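Local coordinates for beta-N-acetylglucosaminidase-like protein Glycoside hydrolase family 20 (Flavobacterium johnsoniae, PDB 6YHH) that probably removes terminal N-acetylglucosamine units from chitin-derived oligosaccharides, as a family 20 beta-N-acetylhexosaminidase, at residues L182-G187 and P234-A239; P196-L201 and L241-E246; A202-Y207 and Y271-N276. All blocks are in the same frame, centred on the assembly; numbering follows the deposited sequence.

Overall arrangement
Along the chain, 182-187, 196-201 and 202-207 come first, and their partners 234-239, 241-246 and 271-276 follow in the same order, so all three contacts cross and none lies within another. Contact 1 closes a loop of 46 residues between the end of strand 177-184 and the start of helix 238-243. Contact 2 closes 39 residues by setting helix 197-202 against the far end of that same helix. Contact 3 closes 63 residues between two irregular loops. Gln-186 and Asp-185 of contact 1 probably hydrogen-bond to Asn-276 and Glu-274 of contact 3. Together the contacts tie excursions from neighbouring strands of the catalytic TIM barrel into one patch.

Contact 1: residues L182-G187 and P234-A239; sequences LVDDQG and PGHGSA
With chi1 of -66°, Asp-185 sets its CG anti to the carbonyl carbon, and Ser-238 places its OG in the same sense (chi1 -50°), so the carboxylate meets the hydroxyl and the backbone N-H of one residue. Ser-238 N gives its hydrogen to the anti lone pair of Asp-185 OD1 over 3.0 Å, while Ser-238 OG donates to this same oxygen over 2.6 Å from above the carboxylate plane. Two donors thus hold OD1 and fix the carboxylate's rotation. The other oxygen, Asp-185 OD2, lies 3.2 Å from His-236 CD2, with the carboxylate and ring planes 30° apart. The nearby carboxylates could favour a protonated His-236, though its charge is not seen; the ring also neighbours Glu-317, the predicted proton donor, and a bound Tris molecule, probably from the crystallisation liquor, that may mark the pocket. Asp-184 runs alongside His-236, but its OD2 is hydrogen-bonded to His-181. Ala-239 CB sits 3.3 Å from Asp-184 O, and a water donates to His-236 O (2.7 Å) and weakly to Asp-184 O, and accepts a weak bond from Ala-239 N. The type I turn from Asp-184 to Gly-187 links strand 177-184, which lies between the parallel strands 146-152 and 226-230 of the TIM barrel, to strand 187-188, and faces the start of helix 238-243.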
# COMPACT_ATOMS: atom_id res chain seq x y z
N LEU A 182 11.92 -4.85 -17.88
CA LEU A 182 10.84 -5.78 -17.86
C LEU A 182 11.23 -7.25 -18.04
O LEU A 182 10.38 -8.14 -17.93
CB LEU A 182 9.82 -5.39 -18.95
CG LEU A 182 8.97 -4.18 -18.70
CD1 LEU A 182 8.43 -3.61 -20.00
CD2 LEU A 182 7.86 -4.65 -17.82
N VAL A 183 12.54 -7.49 -18.15
CA VAL A 183 13.10 -8.79 -18.36
C VAL A 183 14.54 -8.82 -17.84
O VAL A 183 15.28 -7.84 -18.03
CB VAL A 183 13.16 -9.16 -19.88
CG1 VAL A 183 13.63 -10.61 -19.97
CG2 VAL A 183 11.79 -8.87 -20.57
N ASP A 184 14.91 -9.91 -17.16
CA ASP A 184 16.28 -10.14 -16.79
C ASP A 184 16.38 -11.64 -16.49
O ASP A 184 15.45 -12.45 -16.84
CB ASP A 184 16.69 -9.23 -15.61
CG ASP A 184 18.14 -8.88 -15.63
OD1 ASP A 184 18.96 -9.81 -15.39
OD2 ASP A 184 18.50 -7.73 -15.90
N ASP A 185 17.50 -12.06 -15.90
CA ASP A 185 17.73 -13.49 -15.66
C ASP A 185 16.68 -14.13 -14.73
O ASP A 185 16.41 -15.33 -14.76
CB ASP A 185 19.11 -13.73 -15.02
CG ASP A 185 20.27 -13.38 -15.95
OD1 ASP A 185 20.47 -14.15 -16.94
OD2 ASP A 185 20.93 -12.35 -15.62
N GLN A 186 16.12 -13.28 -13.88
CA GLN A 186 15.25 -13.66 -12.78
C GLN A 186 13.76 -13.63 -13.15
O GLN A 186 12.91 -13.81 -12.26
CB GLN A 186 15.53 -12.74 -11.58
CG GLN A 186 16.90 -12.89 -11.01
CD GLN A 186 18.02 -12.17 -11.76
OE1 GLN A 186 17.80 -11.44 -12.71
NE2 GLN A 186 19.22 -12.43 -11.36
N GLY A 187 13.44 -13.30 -14.43
CA GLY A 187 12.07 -13.34 -14.86
C GLY A 187 11.74 -12.39 -15.98
O GLY A 187 12.34 -11.36 -16.10
N PRO A 234 21.72 -9.28 -25.60
CA PRO A 234 21.57 -10.72 -25.55
C PRO A 234 22.08 -11.40 -24.29
O PRO A 234 21.85 -12.61 -24.12
CB PRO A 234 22.40 -11.20 -26.77
CG PRO A 234 23.58 -10.25 -26.71
CD PRO A 234 22.98 -8.92 -26.30
N GLY A 235 22.69 -10.63 -23.41
CA GLY A 235 23.15 -11.14 -22.11
C GLY A 235 21.92 -11.18 -21.18
O GLY A 235 20.77 -10.90 -21.61
N HIS A 236 22.13 -11.59 -19.92
CA HIS A 236 21.04 -11.61 -18.95
C HIS A 236 19.90 -12.43 -19.54
O HIS A 236 18.70 -12.14 -19.29
CB HIS A 236 20.58 -10.14 -18.64
CG HIS A 236 21.47 -9.43 -17.66
ND1 HIS A 236 22.65 -8.77 -17.97
CD2 HIS A 236 21.33 -9.29 -16.32
CE1 HIS A 236 23.18 -8.29 -16.86
NE2 HIS A 236 22.39 -8.61 -15.86
N GLY A 237 20.27 -13.53 -20.20
CA GLY A 237 19.30 -14.31 -20.98
C GLY A 237 18.66 -15.48 -20.30
O GLY A 237 17.98 -16.25 -20.98
N SER A 238 18.86 -15.68 -18.98
CA SER A 238 18.43 -16.96 -18.33
C SER A 238 16.96 -17.29 -18.52
O SER A 238 16.60 -18.45 -18.74
CB SER A 238 18.81 -17.04 -16.85
OG SER A 238 20.16 -16.73 -16.65
N ALA A 239 16.10 -16.30 -18.31
CA ALA A 239 14.69 -16.48 -18.35
C ALA A 239 14.21 -16.64 -19.76
O ALA A 239 13.48 -17.60 -20.03
CB ALA A 239 14.01 -15.30 -17.72
O HOH W 1 16.31 -13.48 -19.42

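Contact 2: residues P196-L201 and L241-E246; sequences PKLIEL and LTAYPE
The apolar part of this helix-to-helix contact is built round the small Ala-243 side chain, which points at helix 197-202. Its CB lies 3.7 Å from Leu-198 CD2 and 4.0 Å from Lys-197 CB, and its small size lets the two backbones come close. Leu-198 turns its end back to the partner helix and crosses the Tyr-244 side chain at about a right angle, so that Leu-198 CG meets the edge of the ring at Tyr-244 CE2, 4.1 Å away. Leu-298 and Ile-294 of helix 289-302 press on Leu-198 and Tyr-244 respectively.

A methyl-to-carbonyl van der Waals contact stands apart from these: Thr-242 holds CG2 anti to its backbone N and brings this methyl to 3.4 Å from Leu-201 O, while its hydroxyl is bonded back to Ser-238 O.

The direct hydrogen bond comes from Lys-197. Its chain bends at chi3 (-69°), crosses the Tyr-244 side chain obliquely, and delivers NZ to Ala-243 O at 3.0 Å, nearly along the C=O axis (161°).

Two waters extend the polar set. One accepts from Lys-197 N and is hydrogen-bonded to Tyr-244 OH, 2.6 Å away, a hydroxyl also bonded to His-195. The second accepts from Lys-197 NZ and donates to Glu-246 OE1, which forms a salt bridge with Lys-290.

Ala-243 is the last helical residue before Tyr-244 leaves helical geometry, so the ammonium sits at the carbonyl end of helix 238-243. There its positive charge would probably be stabilised by the helix dipole and, through the water, by Glu-246, while the lysine methylenes contribute to the apolar packing.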
# COMPACT_ATOMS: atom_id res chain seq x y z
N PRO A 196 3.64 -17.62 -25.59
CA PRO A 196 3.19 -17.90 -24.23
C PRO A 196 4.14 -18.61 -23.33
O PRO A 196 4.02 -18.48 -22.09
CB PRO A 196 1.92 -18.72 -24.44
CG PRO A 196 2.22 -19.42 -25.70
CD PRO A 196 2.76 -18.32 -26.59
N LYS A 197 5.13 -19.31 -23.87
CA LYS A 197 6.09 -19.98 -23.06
C LYS A 197 6.87 -19.00 -22.16
O LYS A 197 7.36 -19.39 -21.10
CB LYS A 197 7.06 -20.77 -23.87
CG LYS A 197 6.43 -22.07 -24.44
CD LYS A 197 7.48 -23.01 -25.06
CE LYS A 197 8.15 -22.54 -26.34
NZ LYS A 197 9.40 -23.28 -26.69
N LEU A 198 6.99 -17.77 -22.61
CA LEU A 198 7.72 -16.78 -21.74
C LEU A 198 6.97 -16.52 -20.43
O LEU A 198 7.61 -16.33 -19.38
CB LEU A 198 7.96 -15.51 -22.51
CG LEU A 198 9.08 -15.58 -23.56
CD1 LEU A 198 8.93 -14.49 -24.57
CD2 LEU A 198 10.49 -15.61 -22.93
N ILE A 199 5.66 -16.57 -20.48
CA ILE A 199 4.83 -16.44 -19.26
C ILE A 199 4.81 -17.76 -18.49
O ILE A 199 4.95 -17.84 -17.27
CB ILE A 199 3.43 -15.88 -19.58
CG1 ILE A 199 3.57 -14.47 -20.11
CG2 ILE A 199 2.54 -15.98 -18.34
CD1 ILE A 199 4.31 -13.53 -19.13
N GLU A 200 4.53 -18.87 -19.22
CA GLU A 200 4.41 -20.13 -18.59
C GLU A 200 5.64 -20.58 -17.85
O GLU A 200 5.55 -21.08 -16.68
CB GLU A 200 4.08 -21.19 -19.67
CG GLU A 200 3.77 -22.57 -19.12
CD GLU A 200 3.90 -23.71 -20.18
OE1 GLU A 200 4.25 -23.53 -21.38
OE2 GLU A 200 3.65 -24.86 -19.73
N LEU A 201 6.78 -20.41 -18.48
CA LEU A 201 8.04 -21.01 -18.06
C LEU A 201 9.04 -20.01 -17.46
O LEU A 201 9.98 -20.44 -16.83
CB LEU A 201 8.71 -21.72 -19.23
CG LEU A 201 7.91 -22.88 -19.84
CD1 LEU A 201 8.69 -23.46 -20.98
CD2 LEU A 201 7.54 -23.93 -18.79
N LEU A 241 15.81 -17.86 -22.22
CA LEU A 241 16.31 -19.15 -22.72
C LEU A 241 15.71 -20.35 -21.95
O LEU A 241 15.85 -21.46 -22.36
CB LEU A 241 17.83 -19.18 -22.61
CG LEU A 241 18.52 -18.20 -23.58
CD1 LEU A 241 20.01 -18.09 -23.31
CD2 LEU A 241 18.33 -18.70 -25.02
N THR A 242 15.10 -20.12 -20.78
CA THR A 242 14.27 -21.15 -20.16
C THR A 242 13.04 -21.46 -21.06
O THR A 242 12.67 -22.63 -21.21
CB THR A 242 13.82 -20.68 -18.74
OG1 THR A 242 14.97 -20.47 -17.95
CG2 THR A 242 12.91 -21.70 -18.09
N ALA A 243 12.44 -20.44 -21.65
CA ALA A 243 11.34 -20.60 -22.58
C ALA A 243 11.80 -21.07 -24.00
O ALA A 243 11.14 -21.94 -24.61
CB ALA A 243 10.59 -19.29 -22.75
N TYR A 244 12.91 -20.52 -24.48
CA TYR A 244 13.44 -20.76 -25.86
C TYR A 244 14.90 -21.22 -25.80
O TYR A 244 15.79 -20.52 -26.24
CB TYR A 244 13.27 -19.50 -26.73
CG TYR A 244 11.80 -19.23 -27.07
CD1 TYR A 244 11.16 -20.03 -28.02
CD2 TYR A 244 11.06 -18.28 -26.45
CE1 TYR A 244 9.84 -19.82 -28.35
CE2 TYR A 244 9.73 -18.09 -26.75
CZ TYR A 244 9.13 -18.83 -27.74
OH TYR A 244 7.78 -18.67 -28.07
N PRO A 245 15.18 -22.41 -25.26
CA PRO A 245 16.59 -22.87 -25.13
C PRO A 245 17.30 -23.00 -26.45
O PRO A 245 18.52 -22.92 -26.52
CB PRO A 245 16.51 -24.24 -24.46
CG PRO A 245 15.05 -24.70 -24.62
CD PRO A 245 14.21 -23.42 -24.71
N GLU A 246 16.50 -23.12 -27.52
CA GLU A 246 17.11 -23.36 -28.84
C GLU A 246 17.83 -22.15 -29.44
O GLU A 246 18.65 -22.31 -30.33
CB GLU A 246 16.05 -23.93 -29.81
CG GLU A 246 14.98 -22.94 -30.20
CD GLU A 246 13.73 -22.94 -29.30
OE1 GLU A 246 12.67 -22.56 -29.87
OE2 GLU A 246 13.81 -23.30 -28.09
O HOH W 2 5.75 -19.70 -26.72
O HOH W 3 10.17 -23.25 -29.27

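Contact 3: residues A202-Y207 and Y271-N276; sequences ASDGLY and YRIERN
Arg-275 takes hold of Asp-204 end-on with both terminal nitrogens, and the carboxylate it grips hangs from a residue in left-handed backbone conformation (phi 58°). Arg-275 NH1 donates to Asp-204 OD2 over 2.8 Å and NH2 to Asp-204 OD1 over 2.9 Å. Both bonds are almost straight, run in the guanidinium plane and use the syn lone pairs, and the two flat groups, meeting tip to tip, are turned by only 21°. A bend at chi2 (-54°) swings the arginine end round to the aspartate. The salt bridge spans two loops of the catalytic TIM-barrel domain, one between helices 197-202 and 210-222, the other leading to helix 289-302. Asp-204 sits second in a type I' turn from Ser-203 to Leu-206, closed by Leu-206 N donating to Ser-203 O over 3.0 Å. Ser-203 OG, itself bonded to Ile-199 O, accepts from Gly-205 N at 2.9 Å and so forms an ST turn within it. Ile-273 packs against the ion pair: CD1 comes tip to tip with Asp-204 OD1 at 3.6 Å and reaches Ala-202 C at 3.7 Å, while its CG2 covers one guanidinium face of Arg-275, 3.7 Å from its plane and offset toward the rim. An alanine in place of Asp-204 would remove both acceptors and would probably loosen the arginine and weaken the tie between the loops. Phe-64 of the second subunit packs against both Asp-204 and Arg-275, placing the pair at the dimer interface.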
# COMPACT_ATOMS: atom_id res chain seq x y z
N ALA A 202 8.86 -18.73 -17.72
CA ALA A 202 9.92 -17.74 -17.38
C ALA A 202 9.41 -16.61 -16.48
O ALA A 202 10.09 -15.55 -16.42
CB ALA A 202 10.56 -17.19 -18.66
N SER A 203 8.25 -16.75 -15.86
CA SER A 203 7.68 -15.66 -15.04
C SER A 203 7.28 -16.00 -13.59
O SER A 203 7.01 -15.08 -12.83
CB SER A 203 6.43 -15.02 -15.67
OG SER A 203 5.30 -15.86 -15.50
N ASP A 204 7.14 -17.27 -13.26
CA ASP A 204 6.56 -17.73 -11.96
C ASP A 204 5.14 -17.18 -11.78
O ASP A 204 4.62 -17.08 -10.67
CB ASP A 204 7.42 -17.30 -10.75
CG ASP A 204 8.79 -17.89 -10.75
OD1 ASP A 204 8.93 -19.12 -10.93
OD2 ASP A 204 9.76 -17.09 -10.54
N GLY A 205 4.50 -16.84 -12.88
CA GLY A 205 3.15 -16.22 -12.80
C GLY A 205 3.08 -14.77 -12.45
O GLY A 205 1.97 -14.27 -12.25
N LEU A 206 4.25 -14.11 -12.42
CA LEU A 206 4.37 -12.70 -11.97
C LEU A 206 4.71 -11.89 -13.23
O LEU A 206 5.80 -12.03 -13.80
CB LEU A 206 5.49 -12.61 -10.95
CG LEU A 206 5.28 -13.33 -9.64
CD1 LEU A 206 6.52 -13.27 -8.79
CD2 LEU A 206 4.08 -12.77 -8.92
N TYR A 207 3.75 -11.07 -13.71
CA TYR A 207 3.89 -10.34 -14.93
C TYR A 207 2.79 -9.30 -15.06
O TYR A 207 1.78 -9.37 -14.36
CB TYR A 207 3.91 -11.26 -16.22
CG TYR A 207 2.61 -12.04 -16.41
CD1 TYR A 207 2.42 -13.26 -15.74
CD2 TYR A 207 1.63 -11.59 -17.22
CE1 TYR A 207 1.23 -13.96 -15.85
CE2 TYR A 207 0.43 -12.30 -17.35
CZ TYR A 207 0.26 -13.47 -16.70
OH TYR A 207 -0.90 -14.18 -16.87
N TYR A 271 18.48 -24.37 -19.06
CA TYR A 271 18.41 -23.01 -18.47
C TYR A 271 17.31 -22.99 -17.47
O TYR A 271 16.36 -23.77 -17.55
CB TYR A 271 18.11 -22.03 -19.60
CG TYR A 271 19.22 -21.96 -20.63
CD1 TYR A 271 20.41 -21.35 -20.33
CD2 TYR A 271 19.07 -22.52 -21.87
CE1 TYR A 271 21.42 -21.23 -21.30
CE2 TYR A 271 20.08 -22.45 -22.83
CZ TYR A 271 21.26 -21.83 -22.52
OH TYR A 271 22.29 -21.72 -23.45
N ARG A 272 17.37 -22.09 -16.50
CA ARG A 272 16.28 -22.00 -15.54
C ARG A 272 16.14 -20.48 -15.14
O ARG A 272 17.04 -19.69 -15.42
CB ARG A 272 16.64 -22.83 -14.28
CG ARG A 272 17.80 -22.13 -13.56
CD ARG A 272 18.76 -22.91 -12.65
NE ARG A 272 19.74 -21.99 -12.01
N ILE A 273 15.00 -20.13 -14.54
CA ILE A 273 14.84 -18.78 -14.00
C ILE A 273 15.87 -18.65 -12.83
O ILE A 273 15.95 -19.47 -11.90
CB ILE A 273 13.42 -18.53 -13.45
CG1 ILE A 273 12.31 -18.70 -14.50
CG2 ILE A 273 13.32 -17.16 -12.81
CD1 ILE A 273 10.96 -18.71 -13.91
N GLU A 274 16.72 -17.66 -12.91
CA GLU A 274 17.74 -17.49 -11.94
C GLU A 274 17.16 -16.96 -10.59
O GLU A 274 16.37 -16.07 -10.59
CB GLU A 274 18.77 -16.54 -12.46
CG GLU A 274 19.93 -16.32 -11.57
CD GLU A 274 20.66 -17.63 -11.27
OE1 GLU A 274 20.88 -18.53 -12.11
OE2 GLU A 274 20.87 -17.76 -10.09
N ARG A 275 17.61 -17.57 -9.48
CA ARG A 275 17.09 -17.23 -8.14
C ARG A 275 18.08 -16.34 -7.37
O ARG A 275 17.69 -15.77 -6.30
CB ARG A 275 16.78 -18.48 -7.32
CG ARG A 275 15.79 -19.43 -8.01
CD ARG A 275 14.54 -18.70 -8.40
NE ARG A 275 13.56 -19.62 -8.96
CZ ARG A 275 12.40 -19.20 -9.43
NH1 ARG A 275 12.12 -17.95 -9.41
NH2 ARG A 275 11.54 -20.07 -10.00
N ASN A 276 19.32 -16.31 -7.80
CA ASN A 276 20.38 -15.53 -7.13
C ASN A 276 20.63 -14.24 -7.91
O ASN A 276 20.11 -14.04 -8.99
CB ASN A 276 21.69 -16.33 -7.14
CG ASN A 276 21.65 -17.50 -6.19
OD1 ASN A 276 20.91 -17.50 -5.25
ND2 ASN A 276 22.45 -18.45 -6.43